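NAD(P)H-flavin oxidoreductase (Staphylococcus epidermidis ATCC 12228, PDB 3GBH) binds flavin mononucleotide and, as a nitroreductase-family member, probably uses NAD(P)H to reduce flavin. Local coordinates at the interface of chains A and B and the interface of chains A and C. Coordinates in Å, arbitrary orientation; residue numbers count along the deposited sequence, not the author numbering. Chains: chain A/B/C, NAD(P)H-flavin oxidoreductase.

Contact 1: the interface of chains A and B. Residues chain A 4-5; chain B 174, 177-179.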
loop_
_atom_site.group_PDB
_atom_site.type_symbol
_atom_site.label_atom_id
_atom_site.label_comp_id
_atom_site.label_asym_id
_atom_site.label_seq_id
_atom_site.Cartn_x
_atom_site.Cartn_y
_atom_site.Cartn_z
ATOM N N LYS A 4 -8.823 2.791 -2.293
ATOM C CA LYS A 4 -7.586 2.281 -2.845
ATOM C C LYS A 4 -6.416 3.065 -2.335
ATOM O O LYS A 4 -6.572 4.166 -1.845
ATOM C CB LYS A 4 -7.588 2.350 -4.370
ATOM C CG LYS A 4 -8.804 1.767 -5.051
ATOM C CD LYS A 4 -8.948 0.257 -4.910
ATOM C CE LYS A 4 -10.108 -0.268 -5.784
ATOM N NZ LYS A 4 -9.927 -1.644 -6.334
ATOM N N LEU A 5 -5.237 2.467 -2.440
ATOM C CA LEU A 5 -3.984 3.212 -2.365
ATOM C C LEU A 5 -3.991 4.289 -3.435
ATOM O O LEU A 5 -4.402 4.018 -4.559
ATOM C CB LEU A 5 -2.794 2.311 -2.660
ATOM C CG LEU A 5 -2.261 1.390 -1.591
ATOM C CD1 LEU A 5 -0.977 0.740 -2.107
ATOM C CD2 LEU A 5 -2.022 2.176 -0.307
ATOM N N ASP B 174 -1.890 -4.083 -0.017
ATOM C CA ASP B 174 -1.032 -3.309 -0.911
ATOM C C ASP B 174 -0.890 -3.974 -2.283
ATOM O O ASP B 174 -1.018 -3.317 -3.303
ATOM C CB ASP B 174 0.374 -3.149 -0.313
ATOM C CG ASP B 174 0.394 -2.294 0.958
ATOM O OD1 ASP B 174 -0.509 -1.444 1.137
ATOM O OD2 ASP B 174 1.329 -2.496 1.781
ATOM N N GLY B 177 -3.913 -3.415 -4.246
ATOM C CA GLY B 177 -4.272 -2.011 -4.408
ATOM C C GLY B 177 -5.255 -1.407 -3.409
ATOM O O GLY B 177 -5.685 -0.282 -3.600
ATOM N N TYR B 178 -5.599 -2.128 -2.357
ATOM C CA TYR B 178 -6.496 -1.628 -1.311
ATOM C C TYR B 178 -5.697 -0.893 -0.256
ATOM O O TYR B 178 -4.548 -1.210 -0.028
ATOM C CB TYR B 178 -7.237 -2.778 -0.629
ATOM C CG TYR B 178 -8.319 -3.460 -1.453
ATOM C CD1 TYR B 178 -8.538 -3.142 -2.792
ATOM C CD2 TYR B 178 -9.109 -4.444 -0.887
ATOM C CE1 TYR B 178 -9.515 -3.792 -3.540
ATOM C CE2 TYR B 178 -10.109 -5.092 -1.633
ATOM C CZ TYR B 178 -10.297 -4.761 -2.952
ATOM O OH TYR B 178 -11.277 -5.403 -3.683
ATOM N N ASP B 179 -6.331 0.063 0.405
ATOM C CA ASP B 179 -5.678 0.859 1.443
ATOM C C ASP B 179 -5.520 0.027 2.697
ATOM O O ASP B 179 -6.511 -0.251 3.390
ATOM C CB ASP B 179 -6.545 2.094 1.731
ATOM C CG ASP B 179 -5.881 3.095 2.668
ATOM O OD1 ASP B 179 -4.976 2.748 3.438
ATOM O OD2 ASP B 179 -6.284 4.258 2.620
HETATM O O HOH W 1 -6.023 5.750 0.308
#
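The backbone nitrogen of A:Leu5 donates a hydrogen bond to the carbonyl oxygen of B:Gly177, N to O 3.0 Å. The donor stands above the carbonyl plane, 41° out of it, although the bond stays fairly straight at the hydrogen (153°). It joins the extended N-terminal segment of chain A to the loop after helix 172-176 of chain B, and A:Lys4 pairs with B:Tyr178 there in an antiparallel beta bridge. The same carbonyl oxygen of B:Gly177 also lies against the root of the A:Lys4 side chain, 3.3 Å from its CB. Further out, the lysine runs alongside B:Tyr178, both side chains pointing the same way. Its methylene CD meets ring atom CD1 of the tyrosine at 4.0 Å, and the amine NZ comes within 3.5 Å of CE1. The bend at chi2 (-67°) helps turn the lysine chain onto this course. A:Leu5 crosses B:Asp174 obliquely, its methyl CD1 3.9 Å from the carboxylate oxygen OD1, a loose contact of apolar and polar groups. At the other end, a water links A:Lys4 O, 2.7 Å away, to OD2 of the B:Asp179 carboxylate, 2.8 Å away. On chain B, B:Asp174 belongs to the short helix 172-176 and the other residues to the loop that follows it, ahead of strand 183-192; on chain A, both residues precede helix 11-17 in an extended N-terminal segment.

Contact 2: the interface of chains A and C. Residues chain A 133, 136-137, 140; chain C 133, 137, 140.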
loop_
_atom_site.group_PDB
_atom_site.type_symbol
_atom_site.label_atom_id
_atom_site.label_comp_id
_atom_site.label_asym_id
_atom_site.label_seq_id
_atom_site.Cartn_x
_atom_site.Cartn_y
_atom_site.Cartn_z
ATOM N N GLU A 133 35.810 23.064 -5.171
ATOM C CA GLU A 133 34.736 23.653 -5.966
ATOM C C GLU A 133 34.274 22.694 -7.078
ATOM O O GLU A 133 33.073 22.529 -7.340
ATOM C CB GLU A 133 35.135 25.032 -6.531
ATOM C CG GLU A 133 33.991 25.612 -7.372
ATOM C CD GLU A 133 34.238 27.013 -7.901
ATOM O OE1 GLU A 133 35.369 27.568 -7.750
ATOM O OE2 GLU A 133 33.256 27.556 -8.467
ATOM N N LYS A 136 32.214 20.040 -5.441
ATOM C CA LYS A 136 30.925 20.635 -5.079
ATOM C C LYS A 136 29.994 20.702 -6.300
ATOM O O LYS A 136 28.809 20.386 -6.192
ATOM C CB LYS A 136 31.138 22.020 -4.487
ATOM C CG LYS A 136 29.878 22.793 -4.213
ATOM C CD LYS A 136 30.145 24.324 -4.079
ATOM C CE LYS A 136 30.542 24.938 -5.439
ATOM N NZ LYS A 136 30.209 26.370 -5.570
ATOM N N ASP A 137 30.530 21.092 -7.464
ATOM C CA ASP A 137 29.705 21.107 -8.674
ATOM C C ASP A 137 29.165 19.714 -8.973
ATOM O O ASP A 137 27.980 19.553 -9.253
ATOM C CB ASP A 137 30.493 21.607 -9.873
ATOM C CG ASP A 137 30.788 23.067 -9.802
ATOM O OD1 ASP A 137 30.245 23.764 -8.913
ATOM O OD2 ASP A 137 31.559 23.516 -10.662
ATOM N N ASN A 140 26.421 18.677 -6.396
ATOM C CA ASN A 140 25.204 19.481 -6.558
ATOM C C ASN A 140 24.394 18.939 -7.729
ATOM O O ASN A 140 23.181 18.792 -7.638
ATOM C CB ASN A 140 25.518 20.973 -6.787
ATOM C CG ASN A 140 25.835 21.723 -5.502
ATOM O OD1 ASN A 140 25.486 21.285 -4.410
ATOM N ND2 ASN A 140 26.497 22.867 -5.635
ATOM N N GLU C 133 29.791 32.463 -7.511
ATOM C CA GLU C 133 29.757 31.062 -7.035
ATOM C C GLU C 133 28.364 30.661 -6.531
ATOM O O GLU C 133 27.837 29.602 -6.892
ATOM C CB GLU C 133 30.850 30.789 -5.961
ATOM C CG GLU C 133 30.972 29.280 -5.644
ATOM C CD GLU C 133 32.123 28.912 -4.697
ATOM O OE1 GLU C 133 32.969 29.793 -4.423
ATOM O OE2 GLU C 133 32.167 27.734 -4.239
ATOM N N ASP C 137 25.883 27.798 -8.279
ATOM C CA ASP C 137 25.219 26.722 -7.533
ATOM C C ASP C 137 23.723 26.673 -7.888
ATOM O O ASP C 137 23.155 25.596 -8.128
ATOM C CB ASP C 137 25.367 26.908 -6.020
ATOM C CG ASP C 137 26.782 26.667 -5.501
ATOM O OD1 ASP C 137 27.645 26.148 -6.237
ATOM O OD2 ASP C 137 27.007 27.029 -4.316
ATOM N N ASN C 140 23.217 25.379 -11.553
ATOM C CA ASN C 140 23.574 23.949 -11.623
ATOM C C ASN C 140 22.447 23.097 -11.095
ATOM O O ASN C 140 22.069 22.099 -11.715
ATOM C CB ASN C 140 24.851 23.621 -10.832
ATOM C CG ASN C 140 26.119 24.003 -11.566
ATOM O OD1 ASN C 140 26.115 24.169 -12.779
ATOM N ND2 ASN C 140 27.209 24.194 -10.817
HETATM O O HOH W 2 27.643 23.998 -8.062
#
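The carboxylates of A:Glu133 and C:Glu133 face each other at their tips, stacked with planes 16° apart but without a bond between them; OE2 of A:Glu133 lies 4.0 Å from CG of C:Glu133. The carboxylates of both Asp137 residues stand steeply to the amides of the opposing Asn140 residues, with a water beside all four groups. These side chains project from helix 132-156 of a nitroreductase-family subunit, packed against its twin across a two-fold axis. The amide N-H groups aim closely at the water, in nearly straight bonds. ND2 of A:Asn140 is 2.9 Å from it, and ND2 of C:Asn140 2.8 Å. Two carboxylate oxygens complete its surroundings, OD1 of A:Asp137 at 2.7 Å and OD1 of C:Asp137 at 2.8 Å. The water thus separates two aspartate oxygens that would probably repel each other. Beside it, the amine NZ of A:Lys136 bridges two acids of chain C by salt bridges. OD1 of C:Asp137, already bonded to the water, also takes this NZ on its syn lone pair, at 2.7 Å. C:Glu133 OE2 receives the same NZ on its anti lone pair, also at 2.7 Å. The lysine leaves its helix with CG anti to the backbone N and then bends at chi3 (69°), crossing C:Asp137 at about a right angle. A positive charge on it would probably offset part of the repulsion between the stacked glutamates, whose OE2 atoms are 4.4 Å apart.

Contact 1 and contact 2 share no residue, and the centres of their C-alpha atoms lie about 41 Å apart, so chain A meets its two neighbours at well-separated places. Contact 2 joins the same helix, 132-156, from both subunits in a two-fold interface, the arrangement expected of the dimer typical of nitroreductases. Contact 1 instead sets the N-terminal segment of one copy against the region around helix 172-176 of another, without an exact two-fold. Such interfaces could connect dimers within the deposited four-copy assembly, but the structure alone does not show that contact 1 persists in solution.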